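Local coordinates for phosphotriesterase homology protein (Escherichia coli, PDB 1BF6) that hydrolyses phosphorylated glyceryl acetates, in which the phosphate group is required, and also aromatic acetates and propionates, and binds two zinc ions per subunit, at residues F34-E38 with L249-G253; G120-G126 with R152-H157; A144-N148 with H174-R180. All coordinates share one frame; numbering follows the deposited sequence.

Contact 1 (F34-E38 with L249-G253); sequences FICQE and LKANG
Phe34 stands over Ala251 where helix 32-44 meets a 3-10 turn at 250-251 in the loop after strand 237-239, the CA atoms of Phe34 and Ala251 6.6 Å apart. The small Ala251 suits its place because its CB can sit over the centre of the Phe34 ring, 3.4 Å from the centroid and 3° off the normal, a CH-pi contact. With CG beside the backbone N (chi1 -66°), the Phe34 ring extends toward the turn, and Leu249 CD1 meets it at the edge. Deeper in, Ile35 CD1 presses on Leu249 CD2 at 3.4 Å, the two side chains crossing at about a right angle.

Glu38 is the polar centre. Its OE2 accepts a nearly straight bond from Lys250 N (2.8 Å, 167°), received almost along the C-O axis, and a water links OE2 to Ala251 N. A bend at chi2 helps turn the carboxylate to the turn. Glu38 OE1 is met from above the carboxylate plane by Lys250 NZ (3.0 Å), a salt bridge, and also accepts from Tyr257 N. Lys250 NZ bridges to Asp41 and Asp258 as well. Helix 32-44 thus packs against the long loop between strand 237-239 and helix 259-270, at the C-terminal, metal-bearing end of the TIM barrel.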
ATOM      1  N   PHE A  34       8.903  -8.007  17.653  1.00 12.23           N
ATOM      2  CA  PHE A  34       7.932  -8.790  16.897  1.00 12.98           C
ATOM      3  C   PHE A  34       7.962  -8.461  15.409  1.00 13.96           C
ATOM      4  O   PHE A  34       7.893  -9.365  14.575  1.00 14.32           O
ATOM      5  CB  PHE A  34       6.517  -8.551  17.411  1.00 13.17           C
ATOM      6  CG  PHE A  34       6.283  -9.036  18.809  1.00 12.85           C
ATOM      7  CD1 PHE A  34       7.188  -9.882  19.431  1.00 12.44           C
ATOM      8  CD2 PHE A  34       5.136  -8.654  19.493  1.00 15.24           C
ATOM      9  CE1 PHE A  34       6.953 -10.342  20.713  1.00 13.49           C
ATOM     10  CE2 PHE A  34       4.889  -9.109  20.780  1.00 15.57           C
ATOM     11  CZ  PHE A  34       5.801  -9.953  21.388  1.00 14.47           C
ATOM     12  N   ILE A  35       8.029  -7.172  15.076  1.00 13.09           N
ATOM     13  CA  ILE A  35       8.051  -6.760  13.674  1.00 11.67           C
ATOM     14  C   ILE A  35       9.326  -7.242  12.984  1.00 10.24           C
ATOM     15  O   ILE A  35       9.262  -7.718  11.856  1.00 11.70           O
ATOM     16  CB  ILE A  35       7.770  -5.221  13.491  1.00 12.67           C
ATOM     17  CG1 ILE A  35       6.266  -5.057  13.130  1.00 13.52           C
ATOM     18  CG2 ILE A  35       8.624  -4.640  12.362  1.00 10.93           C
ATOM     19  CD1 ILE A  35       5.563  -6.286  12.491  1.00 17.16           C
ATOM     20  N   CYS A  36      10.462  -7.175  13.676  1.00  9.33           N
ATOM     21  CA  CYS A  36      11.726  -7.673  13.129  1.00 11.50           C
ATOM     22  C   CYS A  36      11.638  -9.188  12.876  1.00 12.90           C
ATOM     23  O   CYS A  36      12.128  -9.681  11.863  1.00 12.69           O
ATOM     24  CB  CYS A  36      12.884  -7.396  14.084  1.00 11.58           C
ATOM     25  SG  CYS A  36      13.469  -5.692  14.084  1.00 14.53           S
ATOM     26  N   GLN A  37      11.014  -9.926  13.795  1.00 13.12           N
ATOM     27  CA  GLN A  37      10.872 -11.377  13.637  1.00 13.76           C
ATOM     28  C   GLN A  37      10.008 -11.688  12.413  1.00 14.22           C
ATOM     29  O   GLN A  37      10.318 -12.610  11.647  1.00 13.96           O
ATOM     30  CB  GLN A  37      10.268 -12.005  14.903  1.00 15.00           C
ATOM     31  CG  GLN A  37      11.233 -12.034  16.099  1.00 20.13           C
ATOM     32  CD  GLN A  37      10.525 -12.065  17.463  1.00 24.72           C
ATOM     33  OE1 GLN A  37       9.390 -12.548  17.598  1.00 25.95           O
ATOM     34  NE2 GLN A  37      11.200 -11.537  18.480  1.00 26.27           N
ATOM     35  N   GLU A  38       8.953 -10.896  12.210  1.00 11.00           N
ATOM     36  CA  GLU A  38       8.061 -11.071  11.066  1.00  9.76           C
ATOM     37  C   GLU A  38       8.799 -10.803   9.752  1.00 10.11           C
ATOM     38  O   GLU A  38       8.518 -11.437   8.739  1.00 11.23           O
ATOM     39  CB  GLU A  38       6.862 -10.133  11.177  1.00 10.87           C
ATOM     40  CG  GLU A  38       5.954 -10.404  12.384  1.00 10.89           C
ATOM     41  CD  GLU A  38       4.835 -11.402  12.103  1.00 12.42           C
ATOM     42  OE1 GLU A  38       4.675 -11.859  10.949  1.00 11.28           O
ATOM     43  OE2 GLU A  38       4.082 -11.713  13.051  1.00 14.81           O
ATOM     44  N   LEU A 249      -0.153  -9.618  14.377  1.00  9.23           N
ATOM     45  CA  LEU A 249       1.157 -10.233  14.545  1.00 10.55           C
ATOM     46  C   LEU A 249       1.043 -11.644  15.135  1.00 11.96           C
ATOM     47  O   LEU A 249       0.180 -11.905  15.966  1.00 12.08           O
ATOM     48  CB  LEU A 249       2.033  -9.358  15.440  1.00 10.31           C
ATOM     49  CG  LEU A 249       2.202  -7.886  15.004  1.00 12.27           C
ATOM     50  CD1 LEU A 249       3.199  -7.199  15.936  1.00  9.61           C
ATOM     51  CD2 LEU A 249       2.664  -7.799  13.555  1.00  9.52           C
ATOM     52  N   LYS A 250       1.899 -12.551  14.674  1.00 12.31           N
ATOM     53  CA  LYS A 250       1.877 -13.938  15.149  1.00 12.68           C
ATOM     54  C   LYS A 250       2.115 -14.059  16.658  1.00 11.76           C
ATOM     55  O   LYS A 250       1.450 -14.851  17.323  1.00 13.43           O
ATOM     56  CB  LYS A 250       2.872 -14.808  14.355  1.00 11.67           C
ATOM     57  CG  LYS A 250       2.511 -14.924  12.865  1.00 11.47           C
ATOM     58  CD  LYS A 250       3.194 -16.086  12.155  1.00 10.85           C
ATOM     59  CE  LYS A 250       4.692 -15.913  12.052  1.00 12.88           C
ATOM     60  NZ  LYS A 250       5.062 -14.838  11.090  1.00 14.53           N
ATOM     61  N   ALA A 251       3.040 -13.262  17.194  1.00 11.33           N
ATOM     62  CA  ALA A 251       3.350 -13.274  18.627  1.00 11.49           C
ATOM     63  C   ALA A 251       2.131 -12.925  19.495  1.00 13.04           C
ATOM     64  O   ALA A 251       2.104 -13.250  20.681  1.00 14.64           O
ATOM     65  CB  ALA A 251       4.500 -12.319  18.932  1.00 10.57           C
ATOM     66  N   ASN A 252       1.147 -12.248  18.901  1.00 11.63           N
ATOM     67  CA  ASN A 252      -0.082 -11.864  19.596  1.00 11.31           C
ATOM     68  C   ASN A 252      -1.277 -12.727  19.193  1.00  9.29           C
ATOM     69  O   ASN A 252      -2.423 -12.334  19.377  1.00  7.24           O
ATOM     70  CB  ASN A 252      -0.397 -10.385  19.348  1.00 10.70           C
ATOM     71  CG  ASN A 252       0.638  -9.475  19.942  1.00 12.88           C
ATOM     72  OD1 ASN A 252       1.114  -9.709  21.049  1.00 12.69           O
ATOM     73  ND2 ASN A 252       1.021  -8.440  19.200  1.00 13.80           N
ATOM     74  N   GLY A 253      -1.000 -13.903  18.630  1.00 10.55           N
ATOM     75  CA  GLY A 253      -2.062 -14.807  18.212  1.00  8.57           C
ATOM     76  C   GLY A 253      -2.656 -14.507  16.854  1.00 10.53           C
ATOM     77  O   GLY A 253      -3.735 -14.992  16.526  1.00 10.29           O
TER
HETATM   78  O   HOH W   1       4.844 -11.555  15.635  1.00 10.36           O

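Contact 2 (G120-G126 with R152-H157). With ZN (zinc ion), chain D; ZN (zinc ion), chain C.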
ATOM      1  N   GLY A 120       9.898   7.109  -0.883  1.00  9.27           N
ATOM      2  CA  GLY A 120      10.044   6.602  -2.233  1.00  6.66           C
ATOM      3  C   GLY A 120       8.744   6.522  -3.005  1.00  8.67           C
ATOM      4  O   GLY A 120       8.756   6.170  -4.188  1.00 10.89           O
ATOM      5  N   ILE A 121       7.621   6.866  -2.368  1.00  6.36           N
ATOM      6  CA  ILE A 121       6.307   6.808  -3.007  1.00  6.95           C
ATOM      7  C   ILE A 121       5.363   7.790  -2.296  1.00  5.93           C
ATOM      8  O   ILE A 121       5.592   8.129  -1.134  1.00  8.06           O
ATOM      9  CB  ILE A 121       5.724   5.335  -2.938  1.00  7.47           C
ATOM     10  CG1 ILE A 121       4.503   5.168  -3.839  1.00  9.16           C
ATOM     11  CG2 ILE A 121       5.364   4.964  -1.495  1.00  8.37           C
ATOM     12  CD1 ILE A 121       4.114   3.701  -4.076  1.00 10.91           C
ATOM     13  N   ILE A 122       4.384   8.310  -3.030  1.00  6.99           N
ATOM     14  CA  ILE A 122       3.377   9.239  -2.487  1.00  7.79           C
ATOM     15  C   ILE A 122       2.257   8.284  -2.130  1.00  6.42           C
ATOM     16  O   ILE A 122       1.547   7.769  -3.003  1.00  6.76           O
ATOM     17  CB  ILE A 122       2.896  10.246  -3.548  1.00  7.88           C
ATOM     18  CG1 ILE A 122       4.063  11.142  -3.987  1.00  8.59           C
ATOM     19  CG2 ILE A 122       1.697  11.044  -3.016  1.00  5.51           C
ATOM     20  CD1 ILE A 122       3.878  11.714  -5.358  1.00  6.91           C
ATOM     21  N   ALA A 123       2.037   8.103  -0.836  1.00  6.94           N
ATOM     22  CA  ALA A 123       1.063   7.075  -0.447  1.00  8.40           C
ATOM     23  C   ALA A 123       0.691   7.177   1.037  1.00  9.27           C
ATOM     24  O   ALA A 123       1.420   7.866   1.714  1.00  7.72           O
ATOM     25  CB  ALA A 123       1.794   5.719  -0.573  1.00  8.19           C
ATOM     26  N   GLU A 124      -0.136   6.379   1.714  1.00  7.72           N
ATOM     27  CA  GLU A 124      -1.339   5.926   1.170  1.00  7.79           C
ATOM     28  C   GLU A 124      -2.356   7.069   1.070  1.00 10.45           C
ATOM     29  O   GLU A 124      -2.638   7.610   2.147  1.00 10.06           O
ATOM     30  CB  GLU A 124      -2.059   4.634   1.640  1.00  7.73           C
ATOM     31  CG  GLU A 124      -2.439   4.672   3.135  1.00  7.70           C
ATOM     32  CD  GLU A 124      -3.153   3.295   3.427  1.00  6.55           C
ATOM     33  OE1 GLU A 124      -4.091   3.336   2.686  1.00  9.06           O
ATOM     34  OE2 GLU A 124      -2.456   2.860   4.317  1.00  4.46           O
ATOM     35  N   ILE A 125      -2.657   7.558  -0.127  1.00 10.62           N
ATOM     36  CA  ILE A 125      -3.585   8.667  -0.223  1.00 10.69           C
ATOM     37  C   ILE A 125      -4.979   8.130  -0.444  1.00 10.56           C
ATOM     38  O   ILE A 125      -5.258   7.447  -1.431  1.00 10.44           O
ATOM     39  CB  ILE A 125      -3.110   9.736  -1.253  1.00 11.31           C
ATOM     40  CG1 ILE A 125      -3.068   9.177  -2.664  1.00 13.44           C
ATOM     41  CG2 ILE A 125      -1.682  10.211  -0.882  1.00 12.67           C
ATOM     42  CD1 ILE A 125      -2.775  10.253  -3.718  1.00 15.11           C
ATOM     43  N   GLY A 126      -5.844   8.381   0.534  1.00  9.34           N
ATOM     44  CA  GLY A 126      -7.184   7.850   0.442  1.00  8.85           C
ATOM     45  C   GLY A 126      -8.384   8.753   0.299  1.00 10.39           C
ATOM     46  O   GLY A 126      -8.313   9.985   0.387  1.00  8.45           O
ATOM     47  N   ARG A 152       7.831  10.112  -8.754  1.00  8.33           N
ATOM     48  CA  ARG A 152       7.561   8.990  -7.841  1.00  8.82           C
ATOM     49  C   ARG A 152       6.096   8.572  -7.978  1.00  8.24           C
ATOM     50  O   ARG A 152       5.198   9.418  -8.107  1.00  9.67           O
ATOM     51  CB  ARG A 152       7.917   9.327  -6.390  1.00  8.31           C
ATOM     52  CG  ARG A 152       9.383   9.690  -6.152  1.00 12.22           C
ATOM     53  CD  ARG A 152      10.359   8.739  -6.839  1.00 17.00           C
ATOM     54  NE  ARG A 152      10.221   7.358  -6.381  1.00 21.52           N
ATOM     55  CZ  ARG A 152      10.386   6.282  -7.154  1.00 24.59           C
ATOM     56  NH1 ARG A 152      10.699   6.415  -8.437  1.00 24.38           N
ATOM     57  NH2 ARG A 152      10.198   5.067  -6.649  1.00 22.43           N
ATOM     58  N   PRO A 153       5.827   7.256  -7.961  1.00  6.27           N
ATOM     59  CA  PRO A 153       4.453   6.775  -8.107  1.00  6.17           C
ATOM     60  C   PRO A 153       3.500   7.106  -6.953  1.00  3.96           C
ATOM     61  O   PRO A 153       3.918   7.525  -5.869  1.00  6.80           O
ATOM     62  CB  PRO A 153       4.647   5.263  -8.308  1.00  8.12           C
ATOM     63  CG  PRO A 153       5.804   4.966  -7.485  1.00  6.17           C
ATOM     64  CD  PRO A 153       6.756   6.129  -7.766  1.00  9.43           C
ATOM     65  N   ILE A 154       2.216   6.996  -7.244  1.00  5.25           N
ATOM     66  CA  ILE A 154       1.148   7.260  -6.281  1.00  5.67           C
ATOM     67  C   ILE A 154       0.450   5.939  -5.934  1.00  6.71           C
ATOM     68  O   ILE A 154       0.089   5.167  -6.821  1.00  7.72           O
ATOM     69  CB  ILE A 154       0.127   8.257  -6.890  1.00  7.92           C
ATOM     70  CG1 ILE A 154       0.803   9.622  -7.079  1.00  5.90           C
ATOM     71  CG2 ILE A 154      -1.154   8.335  -6.052  1.00  4.27           C
ATOM     72  CD1 ILE A 154       0.005  10.585  -7.926  1.00  8.45           C
ATOM     73  N   SER A 155       0.259   5.699  -4.641  1.00  7.31           N
ATOM     74  CA  SER A 155      -0.398   4.489  -4.144  1.00  7.60           C
ATOM     75  C   SER A 155      -1.576   4.937  -3.278  1.00  6.40           C
ATOM     76  O   SER A 155      -1.389   5.648  -2.293  1.00  7.92           O
ATOM     77  CB  SER A 155       0.597   3.659  -3.333  1.00  8.27           C
ATOM     78  OG  SER A 155      -0.013   2.474  -2.855  1.00  7.94           O
ATOM     79  N   THR A 156      -2.778   4.497  -3.632  1.00  6.40           N
ATOM     80  CA  THR A 156      -3.980   4.938  -2.928  1.00  8.34           C
ATOM     81  C   THR A 156      -4.663   3.991  -1.930  1.00  9.51           C
ATOM     82  O   THR A 156      -4.317   2.817  -1.828  1.00  8.72           O
ATOM     83  CB  THR A 156      -5.057   5.378  -3.948  1.00  6.88           C
ATOM     84  OG1 THR A 156      -5.759   4.227  -4.427  1.00  6.05           O
ATOM     85  CG2 THR A 156      -4.423   6.126  -5.151  1.00  8.22           C
ATOM     86  N   HIS A 157      -5.653   4.543  -1.222  1.00  9.55           N
ATOM     87  CA  HIS A 157      -6.499   3.818  -0.264  1.00 10.70           C
ATOM     88  C   HIS A 157      -7.937   4.016  -0.723  1.00 10.89           C
ATOM     89  O   HIS A 157      -8.394   5.161  -0.841  1.00 11.93           O
ATOM     90  CB  HIS A 157      -6.378   4.395   1.170  1.00 10.86           C
ATOM     91  CG  HIS A 157      -7.520   4.034   2.096  1.00 10.65           C
ATOM     92  ND1 HIS A 157      -7.345   3.182   3.164  1.00 12.80           N
ATOM     93  CD2 HIS A 157      -8.789   4.512   2.123  1.00 12.31           C
ATOM     94  CE1 HIS A 157      -8.495   3.160   3.810  1.00  8.60           C
ATOM     95  NE2 HIS A 157      -9.402   3.948   3.222  1.00 13.40           N
TER
HETATM   96 ZN    ZN D 293      -5.526   1.845   3.433  1.00 15.00          ZN
HETATM   97 ZN    ZN C   1      -2.793   0.579   4.899  1.00 12.00          ZN
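Glu124 and His157 converge on one zinc from neighbouring parallel strands of the TIM barrel, 122-126 and 154-157, which helix 134-150 joins as a beta-alpha-beta unit. The carboxylate and imidazole planes are turned 55° apart, with Glu124 OE1 at the ring edge. An extended chain beyond CG (chi2 180°) brings the carboxylate to the metals. There Glu124 OE1 (2.2 Å) and His157 ND1 bind one zinc, and Glu124 OE2 (2.4 Å) binds the other, a bridging role suited to glutamate. His157 NE2 is hydrogen-bonded to Ser159 OG, which helps fix the ring's rotation. A cis peptide bond precedes Glu124, and the register shifts by one residue between Ile122 and Ile125, a beta bulge.

On the face turned to helix 134-150, Ile125 CD1 lies tightly against Ile154 CG2 (3.4 Å) and Ile122 CD1 reaches Ile154 CG1 (4.1 Å); these branched chains suit the buried layer. Ala123 and Ser155 are small enough for their CB atoms to meet, and Ile121 reaches in with its CD1. Arg152 curls back through bends at chi2 and chi3. Its grip on Gly120 O is side-on: Arg152 NE bonds at 2.9 Å from above the carbonyl plane, NH2 at 3.1 Å within it.

Contact 3 (A144-N148 with H174-R180)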
ATOM      1  N   ALA A 144      -0.763  14.721  -7.275  1.00  7.48           N
ATOM      2  CA  ALA A 144      -0.551  14.841  -8.709  1.00  8.43           C
ATOM      3  C   ALA A 144       0.607  15.815  -8.937  1.00  9.83           C
ATOM      4  O   ALA A 144       1.572  15.480  -9.619  1.00 11.22           O
ATOM      5  CB  ALA A 144      -1.812  15.331  -9.377  1.00  6.74           C
ATOM      6  N   LEU A 145       0.555  16.987  -8.297  1.00  9.86           N
ATOM      7  CA  LEU A 145       1.620  17.985  -8.439  1.00  9.15           C
ATOM      8  C   LEU A 145       2.980  17.448  -8.015  1.00  9.14           C
ATOM      9  O   LEU A 145       3.980  17.670  -8.704  1.00  7.09           O
ATOM     10  CB  LEU A 145       1.297  19.247  -7.632  1.00 10.63           C
ATOM     11  CG  LEU A 145       0.008  19.955  -8.056  1.00 13.23           C
ATOM     12  CD1 LEU A 145      -0.204  21.222  -7.212  1.00 13.20           C
ATOM     13  CD2 LEU A 145       0.068  20.284  -9.556  1.00 12.55           C
ATOM     14  N   ALA A 146       3.028  16.743  -6.882  1.00  7.88           N
ATOM     15  CA  ALA A 146       4.292  16.187  -6.391  1.00  8.53           C
ATOM     16  C   ALA A 146       4.832  15.105  -7.340  1.00  7.83           C
ATOM     17  O   ALA A 146       6.041  14.990  -7.538  1.00  7.56           O
ATOM     18  CB  ALA A 146       4.121  15.618  -4.985  1.00  7.87           C
ATOM     19  N   HIS A 147       3.925  14.332  -7.932  1.00 10.72           N
ATOM     20  CA  HIS A 147       4.311  13.272  -8.855  1.00  9.85           C
ATOM     21  C   HIS A 147       4.817  13.875 -10.161  1.00 12.30           C
ATOM     22  O   HIS A 147       5.767  13.370 -10.753  1.00  9.28           O
ATOM     23  CB  HIS A 147       3.125  12.352  -9.148  1.00 11.18           C
ATOM     24  CG  HIS A 147       3.288  11.555 -10.406  1.00 10.59           C
ATOM     25  ND1 HIS A 147       4.190  10.518 -10.517  1.00  9.91           N
ATOM     26  CD2 HIS A 147       2.730  11.701 -11.630  1.00  9.14           C
ATOM     27  CE1 HIS A 147       4.183  10.064 -11.757  1.00 10.94           C
ATOM     28  NE2 HIS A 147       3.307  10.764 -12.452  1.00 10.99           N
ATOM     29  N   ASN A 148       4.147  14.926 -10.629  1.00 11.83           N
ATOM     30  CA  ASN A 148       4.545  15.582 -11.873  1.00 13.52           C
ATOM     31  C   ASN A 148       5.929  16.219 -11.750  1.00 12.60           C
ATOM     32  O   ASN A 148       6.623  16.414 -12.742  1.00 15.83           O
ATOM     33  CB  ASN A 148       3.487  16.611 -12.314  1.00 13.88           C
ATOM     34  CG  ASN A 148       2.168  15.957 -12.749  1.00 14.39           C
ATOM     35  OD1 ASN A 148       2.126  14.774 -13.081  1.00 17.41           O
ATOM     36  ND2 ASN A 148       1.090  16.723 -12.725  1.00 13.78           N
ATOM     37  N   HIS A 174      -5.354  15.811 -13.774  1.00 10.77           N
ATOM     38  CA  HIS A 174      -4.250  16.639 -13.328  1.00  9.64           C
ATOM     39  C   HIS A 174      -2.888  16.242 -13.903  1.00  9.15           C
ATOM     40  O   HIS A 174      -1.838  16.522 -13.327  1.00 10.57           O
ATOM     41  CB  HIS A 174      -4.243  16.764 -11.803  1.00 10.14           C
ATOM     42  CG  HIS A 174      -5.332  17.652 -11.282  1.00 11.03           C
ATOM     43  ND1 HIS A 174      -6.639  17.229 -11.159  1.00 12.12           N
ATOM     44  CD2 HIS A 174      -5.329  18.964 -10.947  1.00 10.40           C
ATOM     45  CE1 HIS A 174      -7.395  18.242 -10.778  1.00 11.23           C
ATOM     46  NE2 HIS A 174      -6.624  19.306 -10.644  1.00 11.33           N
ATOM     47  N   GLY A 175      -2.922  15.589 -15.064  1.00 11.75           N
ATOM     48  CA  GLY A 175      -1.700  15.212 -15.758  1.00 11.53           C
ATOM     49  C   GLY A 175      -0.915  13.980 -15.362  1.00 13.43           C
ATOM     50  O   GLY A 175       0.201  13.782 -15.861  1.00 13.37           O
ATOM     51  N   VAL A 176      -1.472  13.145 -14.484  1.00 11.49           N
ATOM     52  CA  VAL A 176      -0.768  11.939 -14.056  1.00 11.28           C
ATOM     53  C   VAL A 176      -0.952  10.778 -15.037  1.00  8.87           C
ATOM     54  O   VAL A 176      -2.066  10.522 -15.490  1.00  9.94           O
ATOM     55  CB  VAL A 176      -1.227  11.497 -12.634  1.00 11.15           C
ATOM     56  CG1 VAL A 176      -0.510  10.219 -12.209  1.00 12.27           C
ATOM     57  CG2 VAL A 176      -0.967  12.618 -11.628  1.00 10.88           C
ATOM     58  N   ASP A 177       0.163  10.143 -15.411  1.00  9.96           N
ATOM     59  CA  ASP A 177       0.170   8.969 -16.297  1.00 11.12           C
ATOM     60  C   ASP A 177      -0.336   7.855 -15.367  1.00  9.39           C
ATOM     61  O   ASP A 177       0.364   7.499 -14.414  1.00  8.89           O
ATOM     62  CB  ASP A 177       1.609   8.666 -16.729  1.00 14.77           C
ATOM     63  CG  ASP A 177       1.714   7.491 -17.705  1.00 18.94           C
ATOM     64  OD1 ASP A 177       0.915   6.536 -17.617  1.00 16.90           O
ATOM     65  OD2 ASP A 177       2.625   7.515 -18.562  1.00 19.60           O
ATOM     66  N   LEU A 178      -1.535   7.330 -15.634  1.00  8.75           N
ATOM     67  CA  LEU A 178      -2.137   6.312 -14.768  1.00  7.82           C
ATOM     68  C   LEU A 178      -1.338   5.032 -14.537  1.00 11.27           C
ATOM     69  O   LEU A 178      -1.605   4.302 -13.570  1.00 10.75           O
ATOM     70  CB  LEU A 178      -3.585   6.011 -15.174  1.00  8.92           C
ATOM     71  CG  LEU A 178      -4.564   7.196 -15.130  1.00  8.48           C
ATOM     72  CD1 LEU A 178      -5.973   6.743 -15.460  1.00  9.66           C
ATOM     73  CD2 LEU A 178      -4.528   7.873 -13.769  1.00  8.15           C
ATOM     74  N   SER A 179      -0.338   4.780 -15.384  1.00  9.59           N
ATOM     75  CA  SER A 179       0.504   3.598 -15.222  1.00 10.48           C
ATOM     76  C   SER A 179       1.430   3.803 -14.022  1.00 10.32           C
ATOM     77  O   SER A 179       2.126   2.884 -13.590  1.00 10.18           O
ATOM     78  CB  SER A 179       1.324   3.327 -16.491  1.00 11.50           C
ATOM     79  OG  SER A 179       2.371   4.271 -16.648  1.00 12.94           O
ATOM     80  N   ARG A 180       1.435   5.027 -13.492  1.00  9.66           N
ATOM     81  CA  ARG A 180       2.264   5.362 -12.337  1.00  8.35           C
ATOM     82  C   ARG A 180       1.419   5.428 -11.048  1.00  6.99           C
ATOM     83  O   ARG A 180       1.888   5.878 -10.003  1.00  7.72           O
ATOM     84  CB  ARG A 180       3.006   6.677 -12.591  1.00 10.18           C
ATOM     85  CG  ARG A 180       3.862   6.667 -13.874  1.00  9.66           C
ATOM     86  CD  ARG A 180       4.953   5.580 -13.826  1.00  8.45           C
ATOM     87  NE  ARG A 180       5.951   5.846 -12.792  1.00 12.90           N
ATOM     88  CZ  ARG A 180       6.392   4.954 -11.903  1.00 15.94           C
ATOM     89  NH1 ARG A 180       5.936   3.704 -11.907  1.00 16.42           N
ATOM     90  NH2 ARG A 180       7.250   5.332 -10.963  1.00 18.66           N
TER
HETATM   91  O   HOH W   2       2.907  10.985 -15.181  1.00 11.85           O
HETATM   92  O   HOH W   3       3.044  13.787 -15.371  1.00 28.32           O
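Apolar contacts fill the middle of this junction, where Ala144 CB touches Val176 CG2 at 3.6 Å and His174 CB at 3.7 Å. Alanine suits the helix here, since its short side chain lets the loop 174-180 come close. The other Val176 methyl, CG1, turns to His147 and meets its CD2 at 3.6 Å, while CG2 faces chiefly Ala144. With CG anti to the backbone N (chi1 160°), the His147 ring is sent toward Val176 and Arg180, and Arg180 CB touches its CE1 at 3.7 Å.

Residues His174 to Arg180 form the alpha-beta connection between helix 164-173 and strand 181-183 of the TIM barrel, which packs on helix 134-150. Gly175, with its positive phi, is the C-prime residue of the Schellman motif that ends helix 164-173. His147, Asn148, Gly175, Asp177 and Arg180 are also among the residues that bind beta-D-glucose.

Asn148 ND2 donates to His174 O (3.0 Å, 152°), which lies in the amide plane. Its OD1 takes a water that also donates to Gly175 O. A second water lies in the His147 ring plane, 2.8 Å from NE2, and accepts from Asp177 N; His147 ND1 is hydrogen-bonded to Arg152 O, so both ring nitrogens are engaged. Arg180 runs on to Phe289, with a hydrogen bond to its O and a cation-pi contact. Within the loop, Asp177 OD1 receives Ser179 N and OG, the former making an Asx turn.

Contacts 2 and 3 are neighbours, about 11 Å apart centre to centre, whereas contact 1 lies about 26 Å from contact 2 and about 36 Å from contact 3. Along the sequence 34-38 comes first and 249-253 last, enclosing the other two, whose segments alternate. Helix 134-150 leads from strand 122-126 to strand 154-157 and carries the first half of contact 3. The two contacts join directly: His147 ND1 lies 2.8 Å from Arg152 O, and Ile154 N 3.0 Å from Arg180 O. Contact 2 thus places zinc ligands in the barrel; contact 1 lies at the end with the catalytic loops, and the glucose-binding contact 3 at the opposite end, on an alpha-beta connection.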